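Local coordinates for FrnE protein (Deinococcus radiodurans, PDB 5CO3), which probably acts as a cytoplasmic disulfide oxidoreductase and isomerase, built on a DsbA-like thioredoxin fold, at residues Arg59-Ile64 / Gly140-Asp145. Residues are numbered along the deposited sequence; the frame is centred on the assembly and turned at random.
Sequences RPLNPI and GQNVND
Asn144 reaches Pro60 with its whole side chain. Its CB lies 3.3 Å from Pro60 O; Asn144 CG follows at 3.4 Å from that same carbonyl oxygen. At the amide end the branches part: OD1 comes 3.5 Å from Pro60 CB, while ND2, 4.0 Å from Pro60 O, makes a looser approach. Asn144 CG stands anti to the backbone N (chi1 175°), which carries the amide across to the proline. The second pair is Leu61 with Asn142, whose ND2 sits 3.7 Å from Leu61 CD2; the two side chains run at a slant to each other. Since no hydrogen bond links the segments, the pairing rests on van der Waals contact. Within 140-145, Asn142 OD1 accepts from Asn144 N (2.9 Å, N-H...O angle 151°), the donor lying above the amide plane: an Asx turn, superposed on a type I beta turn that runs to Asp145, the N-cap of helix 146-156. In the DsbA-like fold, this connection between helices 125-137 and 146-156 meets Pro60 and the start of the short, weakly bonded strand 61-62, whose antiparallel partner, strand 106-107, touches both asparagines through Ala107. Were Asn142 an alanine, the Asx turn would probably be lost, Asn144 N left without its side-chain acceptor and a gap opened beside the Leu61 methyls. Within 59-64, Arg59 NE donates to Leu61 O (3.2 Å, N-H...O angle 160°) from above the carbonyl plane, tying the arginine to its own segment.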
ATOM      1  N   ARG A  59     -17.720  -0.921 -10.317  1.00 43.90           N
ATOM      2  CA  ARG A  59     -17.882  -0.189 -11.573  1.00 48.13           C
ATOM      3  C   ARG A  59     -16.588   0.496 -11.986  1.00 41.32           C
ATOM      4  O   ARG A  59     -15.834   0.940 -11.120  1.00 33.16           O
ATOM      5  CB  ARG A  59     -18.961   0.874 -11.409  1.00 47.74           C
ATOM      6  CG  ARG A  59     -20.133   0.771 -12.307  1.00 62.52           C
ATOM      7  CD  ARG A  59     -21.165   1.754 -11.810  1.00 64.72           C
ATOM      8  NE  ARG A  59     -21.257   2.931 -12.661  1.00 64.35           N
ATOM      9  CZ  ARG A  59     -22.125   3.043 -13.655  1.00 62.98           C
ATOM     10  NH1 ARG A  59     -22.956   2.047 -13.906  1.00 71.94           N
ATOM     11  NH2 ARG A  59     -22.160   4.141 -14.392  1.00 64.85           N
ATOM     12  N   PRO A  60     -16.329   0.608 -13.302  1.00 34.27           N
ATOM     13  CA  PRO A  60     -15.189   1.422 -13.754  1.00 30.37           C
ATOM     14  C   PRO A  60     -15.152   2.792 -13.069  1.00 30.67           C
ATOM     15  O   PRO A  60     -14.113   3.203 -12.524  1.00 29.31           O
ATOM     16  CB  PRO A  60     -15.439   1.551 -15.260  1.00 34.46           C
ATOM     17  CG  PRO A  60     -16.112   0.283 -15.601  1.00 39.55           C
ATOM     18  CD  PRO A  60     -17.039   0.000 -14.441  1.00 37.43           C
ATOM     19  N   LEU A  61     -16.290   3.473 -13.067  1.00 35.29           N
ATOM     20  CA  LEU A  61     -16.435   4.721 -12.344  1.00 31.20           C
ATOM     21  C   LEU A  61     -17.850   4.860 -11.798  1.00 32.01           C
ATOM     22  O   LEU A  61     -18.808   4.930 -12.555  1.00 33.05           O
ATOM     23  CB  LEU A  61     -16.099   5.911 -13.239  1.00 27.12           C
ATOM     24  CG  LEU A  61     -16.223   7.287 -12.580  1.00 28.02           C
ATOM     25  CD1 LEU A  61     -15.190   7.426 -11.473  1.00 29.80           C
ATOM     26  CD2 LEU A  61     -16.069   8.400 -13.597  1.00 35.07           C
ATOM     27  N   ASN A  62     -17.958   4.902 -10.473  1.00 32.99           N
ATOM     28  CA  ASN A  62     -19.232   5.124  -9.781  1.00 35.15           C
ATOM     29  C   ASN A  62     -19.383   6.631  -9.560  1.00 33.73           C
ATOM     30  O   ASN A  62     -18.561   7.224  -8.869  1.00 32.77           O
ATOM     31  CB  ASN A  62     -19.220   4.350  -8.455  1.00 42.40           C
ATOM     32  CG  ASN A  62     -20.516   4.457  -7.686  1.00 49.23           C
ATOM     33  OD1 ASN A  62     -21.396   5.231  -8.031  1.00 45.20           O
ATOM     34  ND2 ASN A  62     -20.627   3.681  -6.615  1.00 55.21           N
ATOM     35  N   PRO A  63     -20.419   7.250 -10.144  1.00 39.69           N
ATOM     36  CA  PRO A  63     -20.551   8.717 -10.155  1.00 41.05           C
ATOM     37  C   PRO A  63     -20.879   9.372  -8.811  1.00 41.54           C
ATOM     38  O   PRO A  63     -20.847  10.597  -8.721  1.00 41.56           O
ATOM     39  CB  PRO A  63     -21.707   8.950 -11.136  1.00 42.56           C
ATOM     40  CG  PRO A  63     -22.547   7.713 -11.018  1.00 41.99           C
ATOM     41  CD  PRO A  63     -21.548   6.587 -10.823  1.00 36.01           C
ATOM     42  N   ILE A  64     -21.196   8.590  -7.787  1.00 39.85           N
ATOM     43  CA  ILE A  64     -21.723   9.187  -6.562  1.00 37.82           C
ATOM     44  C   ILE A  64     -20.622   9.756  -5.668  1.00 31.20           C
ATOM     45  O   ILE A  64     -19.442   9.419  -5.813  1.00 29.94           O
ATOM     46  CB  ILE A  64     -22.572   8.167  -5.767  1.00 33.26           C
ATOM     47  CG1 ILE A  64     -21.699   7.043  -5.193  1.00 36.56           C
ATOM     48  CG2 ILE A  64     -23.673   7.583  -6.658  1.00 35.42           C
ATOM     49  CD1 ILE A  64     -22.528   5.928  -4.556  1.00 37.35           C
ATOM     50  N   GLY A 140      -8.611  14.556  -6.900  1.00 21.50           N
ATOM     51  CA  GLY A 140      -9.867  14.315  -7.610  1.00 20.39           C
ATOM     52  C   GLY A 140      -9.698  13.642  -8.960  1.00 25.75           C
ATOM     53  O   GLY A 140     -10.541  13.815  -9.863  1.00 24.47           O
ATOM     54  N   GLN A 141      -8.616  12.881  -9.114  1.00 22.94           N
ATOM     55  CA  GLN A 141      -8.336  12.197 -10.382  1.00 20.90           C
ATOM     56  C   GLN A 141      -9.033  10.837 -10.443  1.00 20.76           C
ATOM     57  O   GLN A 141      -9.243  10.178  -9.426  1.00 22.05           O
ATOM     58  CB  GLN A 141      -6.827  12.021 -10.593  1.00 23.76           C
ATOM     59  CG  GLN A 141      -6.017  13.283 -10.303  1.00 25.59           C
ATOM     60  CD  GLN A 141      -4.954  13.562 -11.347  1.00 29.82           C
ATOM     61  OE1 GLN A 141      -5.152  13.289 -12.537  1.00 39.07           O
ATOM     62  NE2 GLN A 141      -3.817  14.127 -10.914  1.00 31.05           N
ATOM     63  N   ASN A 142      -9.423  10.444 -11.656  1.00 20.97           N
ATOM     64  CA  ASN A 142     -10.033   9.148 -11.897  1.00 18.18           C
ATOM     65  C   ASN A 142      -8.954   8.121 -12.239  1.00 19.46           C
ATOM     66  O   ASN A 142      -8.435   8.122 -13.358  1.00 21.37           O
ATOM     67  CB  ASN A 142     -11.049   9.274 -13.031  1.00 19.32           C
ATOM     68  CG  ASN A 142     -11.622   7.939 -13.473  1.00 23.72           C
ATOM     69  OD1 ASN A 142     -11.329   6.888 -12.905  1.00 22.01           O
ATOM     70  ND2 ASN A 142     -12.476   7.987 -14.497  1.00 23.89           N
ATOM     71  N   VAL A 143      -8.604   7.251 -11.288  1.00 20.11           N
ATOM     72  CA  VAL A 143      -7.503   6.309 -11.531  1.00 22.55           C
ATOM     73  C   VAL A 143      -7.906   5.053 -12.345  1.00 22.43           C
ATOM     74  O   VAL A 143      -7.113   4.127 -12.516  1.00 24.01           O
ATOM     75  CB  VAL A 143      -6.848   5.888 -10.199  1.00 20.78           C
ATOM     76  CG1 VAL A 143      -6.351   7.138  -9.453  1.00 23.46           C
ATOM     77  CG2 VAL A 143      -7.814   5.070  -9.345  1.00 22.69           C
ATOM     78  N   ASN A 144      -9.145   5.024 -12.839  1.00 23.28           N
ATOM     79  CA  ASN A 144      -9.558   4.001 -13.804  1.00 23.56           C
ATOM     80  C   ASN A 144      -9.339   4.491 -15.230  1.00 23.14           C
ATOM     81  O   ASN A 144      -9.396   3.720 -16.175  1.00 28.71           O
ATOM     82  CB  ASN A 144     -11.036   3.640 -13.607  1.00 23.73           C
ATOM     83  CG  ASN A 144     -11.547   2.661 -14.656  1.00 24.79           C
ATOM     84  OD1 ASN A 144     -12.283   3.025 -15.581  1.00 31.60           O
ATOM     85  ND2 ASN A 144     -11.143   1.412 -14.524  1.00 25.31           N
ATOM     86  N   ASP A 145      -9.095   5.789 -15.374  1.00 24.33           N
ATOM     87  CA  ASP A 145      -8.989   6.409 -16.696  1.00 25.89           C
ATOM     88  C   ASP A 145      -7.578   6.281 -17.291  1.00 25.49           C
ATOM     89  O   ASP A 145      -6.599   6.644 -16.643  1.00 23.23           O
ATOM     90  CB  ASP A 145      -9.396   7.876 -16.608  1.00 27.89           C
ATOM     91  CG  ASP A 145      -9.309   8.581 -17.944  1.00 28.78           C
ATOM     92  OD1 ASP A 145     -10.134   8.279 -18.830  1.00 30.61           O
ATOM     93  OD2 ASP A 145      -8.419   9.443 -18.101  1.00 30.39           O
TER